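Local coordinates for protein oxygenase-reductase (Streptomyces fradiae, PDB 4OSP) that probably reduces the C-6 ketone of angucyclinones with NADPH, through the short-chain dehydrogenase/reductase domain that forms the C-terminal part of an oxygenase-reductase, at residues 110-124 / 163-175. Sequence-based numbering, arbitrary orientation.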
# COMPACT_ATOMS: atom_id res chain seq x y z
N VAL B 110 0.22 24.20 -5.99
CA VAL B 110 0.74 24.60 -7.29
C VAL B 110 1.73 23.57 -7.82
O VAL B 110 2.52 23.01 -7.06
CB VAL B 110 1.39 26.02 -7.28
CG1 VAL B 110 0.45 27.04 -6.65
CG2 VAL B 110 2.74 26.01 -6.56
N MET B 111 1.68 23.32 -9.12
CA MET B 111 2.64 22.45 -9.77
C MET B 111 3.95 23.17 -10.12
O MET B 111 4.03 24.40 -10.05
CB MET B 111 2.02 21.76 -10.99
CG MET B 111 1.25 20.50 -10.61
SD MET B 111 0.22 19.82 -11.91
CE MET B 111 -1.40 20.44 -11.44
N GLY B 112 4.98 22.40 -10.46
CA GLY B 112 6.30 22.97 -10.76
C GLY B 112 6.53 23.22 -12.24
O GLY B 112 7.03 24.28 -12.62
N GLY B 113 6.16 22.24 -13.07
CA GLY B 113 6.27 22.35 -14.53
C GLY B 113 7.69 22.57 -15.02
O GLY B 113 7.96 23.50 -15.79
N VAL B 114 8.60 21.71 -14.58
CA VAL B 114 10.03 21.81 -14.89
C VAL B 114 10.67 20.41 -14.80
O VAL B 114 10.27 19.59 -13.96
CB VAL B 114 10.73 22.85 -13.96
CG1 VAL B 114 12.13 22.40 -13.56
CG2 VAL B 114 10.78 24.23 -14.60
N ALA B 115 11.64 20.14 -15.68
CA ALA B 115 12.43 18.90 -15.62
C ALA B 115 13.26 18.85 -14.33
O ALA B 115 13.67 19.89 -13.81
CB ALA B 115 13.34 18.80 -16.84
N PRO B 116 13.51 17.63 -13.80
CA PRO B 116 14.22 17.50 -12.51
C PRO B 116 15.58 18.21 -12.49
O PRO B 116 16.11 18.51 -11.41
CB PRO B 116 14.38 15.98 -12.33
CG PRO B 116 13.99 15.36 -13.63
CD PRO B 116 13.07 16.32 -14.32
N GLU B 117 16.12 18.48 -13.67
CA GLU B 117 17.42 19.15 -13.77
C GLU B 117 17.32 20.67 -13.64
O GLU B 117 18.27 21.31 -13.19
CB GLU B 117 18.14 18.75 -15.06
CG GLU B 117 18.81 17.38 -15.00
CD GLU B 117 17.89 16.23 -15.41
OE1 GLU B 117 16.75 16.50 -15.87
OE2 GLU B 117 18.30 15.06 -15.29
N GLU B 118 16.16 21.23 -14.00
CA GLU B 118 15.94 22.69 -13.97
C GLU B 118 15.42 23.21 -12.64
O GLU B 118 15.27 24.42 -12.47
CB GLU B 118 14.97 23.12 -15.08
CG GLU B 118 15.38 22.74 -16.50
CD GLU B 118 14.23 22.90 -17.48
OE1 GLU B 118 13.06 22.83 -17.06
OE2 GLU B 118 14.50 23.10 -18.69
N VAL B 119 15.14 22.31 -11.69
CA VAL B 119 14.61 22.71 -10.39
C VAL B 119 15.66 23.44 -9.56
O VAL B 119 16.74 22.91 -9.28
CB VAL B 119 14.07 21.50 -9.59
CG1 VAL B 119 13.86 21.87 -8.13
CG2 VAL B 119 12.78 20.98 -10.21
N THR B 120 15.34 24.67 -9.16
CA THR B 120 16.21 25.48 -8.33
C THR B 120 15.78 25.41 -6.87
O THR B 120 14.63 25.08 -6.58
CB THR B 120 16.19 26.96 -8.76
OG1 THR B 120 14.87 27.31 -9.19
CG2 THR B 120 17.18 27.20 -9.90
N PRO B 121 16.71 25.72 -5.95
CA PRO B 121 16.43 25.84 -4.52
C PRO B 121 15.26 26.78 -4.19
O PRO B 121 14.60 26.59 -3.16
CB PRO B 121 17.75 26.40 -3.96
CG PRO B 121 18.79 25.86 -4.88
CD PRO B 121 18.16 25.83 -6.24
N GLU B 122 15.00 27.77 -5.05
CA GLU B 122 13.91 28.73 -4.85
C GLU B 122 12.56 28.08 -5.13
O GLU B 122 11.65 28.15 -4.31
CB GLU B 122 14.09 29.94 -5.76
CG GLU B 122 15.27 30.85 -5.41
CD GLU B 122 16.63 30.22 -5.72
OE1 GLU B 122 16.71 29.32 -6.59
OE2 GLU B 122 17.63 30.64 -5.09
N LEU B 123 12.44 27.47 -6.30
CA LEU B 123 11.22 26.78 -6.70
C LEU B 123 10.87 25.66 -5.71
O LEU B 123 9.69 25.43 -5.42
CB LEU B 123 11.38 26.20 -8.11
CG LEU B 123 10.32 25.22 -8.61
CD1 LEU B 123 8.97 25.90 -8.82
CD2 LEU B 123 10.79 24.54 -9.89
N PHE B 124 11.89 24.97 -5.22
CA PHE B 124 11.68 23.90 -4.25
C PHE B 124 11.01 24.49 -3.00
O PHE B 124 9.96 24.01 -2.55
CB PHE B 124 13.00 23.20 -3.90
CG PHE B 124 12.82 21.97 -3.05
CD1 PHE B 124 12.63 20.72 -3.64
CD2 PHE B 124 12.85 22.05 -1.67
CE1 PHE B 124 12.47 19.58 -2.86
CE2 PHE B 124 12.69 20.91 -0.88
CZ PHE B 124 12.50 19.68 -1.48
N ALA B 163 4.45 7.33 -11.25
CA ALA B 163 5.73 7.98 -11.55
C ALA B 163 5.63 9.00 -12.70
O ALA B 163 4.97 8.75 -13.72
CB ALA B 163 6.81 6.95 -11.84
N ASN B 164 6.26 10.16 -12.50
CA ASN B 164 6.27 11.25 -13.47
C ASN B 164 7.35 12.26 -13.08
O ASN B 164 7.09 13.18 -12.29
CB ASN B 164 4.89 11.93 -13.54
CG ASN B 164 4.76 12.85 -14.74
OD1 ASN B 164 5.74 13.40 -15.24
ND2 ASN B 164 3.53 13.02 -15.22
N PRO B 165 8.57 12.08 -13.62
CA PRO B 165 9.73 12.90 -13.25
C PRO B 165 9.52 14.39 -13.54
O PRO B 165 10.19 15.24 -12.94
CB PRO B 165 10.86 12.35 -14.13
CG PRO B 165 10.40 10.99 -14.53
CD PRO B 165 8.91 11.07 -14.64
N GLN B 166 8.59 14.70 -14.44
CA GLN B 166 8.29 16.08 -14.83
C GLN B 166 7.75 16.94 -13.67
O GLN B 166 7.82 18.17 -13.71
CB GLN B 166 7.31 16.10 -16.01
CG GLN B 166 7.09 17.47 -16.65
CD GLN B 166 8.40 18.20 -16.94
OE1 GLN B 166 9.42 17.60 -17.29
NE2 GLN B 166 8.37 19.53 -16.80
N GLU B 167 7.23 16.28 -12.64
CA GLU B 167 6.59 16.97 -11.54
C GLU B 167 7.05 16.38 -10.20
O GLU B 167 6.27 16.27 -9.25
CB GLU B 167 5.07 16.88 -11.70
CG GLU B 167 4.33 18.19 -11.44
CD GLU B 167 5.04 19.40 -12.00
OE1 GLU B 167 4.69 19.83 -13.12
OE2 GLU B 167 5.97 19.91 -11.33
N VAL B 168 8.32 16.01 -10.14
CA VAL B 168 8.85 15.26 -9.00
C VAL B 168 8.79 16.07 -7.70
O VAL B 168 8.33 15.57 -6.66
CB VAL B 168 10.28 14.69 -9.27
CG1 VAL B 168 11.24 15.79 -9.71
CG2 VAL B 168 10.81 13.94 -8.05
N ALA B 169 9.24 17.32 -7.76
CA ALA B 169 9.21 18.19 -6.59
C ALA B 169 7.77 18.35 -6.06
O ALA B 169 7.55 18.34 -4.85
CB ALA B 169 9.82 19.54 -6.93
N TYR B 170 6.81 18.47 -6.98
CA TYR B 170 5.40 18.58 -6.63
C TYR B 170 4.87 17.33 -5.94
O TYR B 170 4.11 17.42 -4.96
CB TYR B 170 4.57 18.90 -7.87
CG TYR B 170 3.06 18.69 -7.73
CD1 TYR B 170 2.23 19.72 -7.29
CD2 TYR B 170 2.47 17.47 -8.08
CE1 TYR B 170 0.85 19.54 -7.18
CE2 TYR B 170 1.09 17.28 -7.98
CZ TYR B 170 0.29 18.32 -7.53
OH TYR B 170 -1.08 18.13 -7.43
N ALA B 171 5.27 16.15 -6.44
CA ALA B 171 4.90 14.87 -5.84
C ALA B 171 5.45 14.72 -4.41
O ALA B 171 4.77 14.19 -3.52
CB ALA B 171 5.36 13.73 -6.71
N MET B 172 6.68 15.19 -4.20
CA MET B 172 7.27 15.19 -2.86
C MET B 172 6.42 15.98 -1.88
O MET B 172 6.16 15.52 -0.76
CB MET B 172 8.70 15.73 -2.88
CG MET B 172 9.67 14.80 -3.58
SD MET B 172 11.28 15.52 -3.92
CE MET B 172 12.04 15.53 -2.30
N THR B 173 5.96 17.15 -2.31
CA THR B 173 5.14 17.98 -1.43
C THR B 173 3.82 17.28 -1.14
O THR B 173 3.31 17.36 -0.02
CB THR B 173 4.91 19.41 -1.99
OG1 THR B 173 4.18 19.35 -3.23
CG2 THR B 173 6.26 20.13 -2.22
N LYS B 174 3.31 16.54 -2.13
CA LYS B 174 2.05 15.82 -1.97
C LYS B 174 2.16 14.51 -1.18
O LYS B 174 1.19 14.08 -0.54
CB LYS B 174 1.38 15.59 -3.32
CG LYS B 174 0.83 16.87 -3.96
CD LYS B 174 -0.21 17.52 -3.06
CE LYS B 174 -1.24 18.31 -3.86
NZ LYS B 174 -2.20 19.03 -2.98
N GLY B 175 3.33 13.87 -1.25
CA GLY B 175 3.63 12.74 -0.38
C GLY B 175 3.76 13.21 1.06
O GLY B 175 3.38 12.51 1.99
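In this SDR-type Rossmann domain, the loop after strand 103-106 lies across the start of helix 168-187, the helix carrying the Tyr170/Lys174 pair of the YxxxK motif; Glu167 meets Gly112 and Gly113 of the loop, and Tyr170 meets Met111. The Glu167 carboxylate, at the N-cap position of that helix, grips two successive backbone amides. Gly113 N reaches OE1 of Glu167 at 2.8 Å on its syn lone pair and makes a weak second bond to OE2, whereas Gly112 N meets OE2 of Glu167, also at 2.8 Å, from well above the carboxylate plane. A bend at chi2 (40°) turns the carboxylate toward the glycines. One helical turn on, Met111 lies over a face of the Tyr170 ring: its CG stands 3.6 Å from the ring centroid in a CH-pi contact, and SD hovers above the same face at 4.7 Å from the centroid, a Met-aromatic contact. Lys174 CG lies over the opposite face, toward its rim, while Val110 O approaches the ring edge, 3.3 Å from Tyr170 CD1. Further along the loop, Pro116 packs its CB against CG1 of Val168 (4.1 Å) and rests on Pro165. From helix 121-142, Phe124 brings the edge of its ring to Met172 CE; Phe137 of the second subunit meets the same ring edge-to-face. Lys174 NZ, on a residue that binds NADP(+), is hydrogen-bonded to Ile155 O. The loop thus packs through Met111 on a tyrosine whose spacing from Lys174, four residues along one helix, is that of the YxxxK motif of SDR active sites.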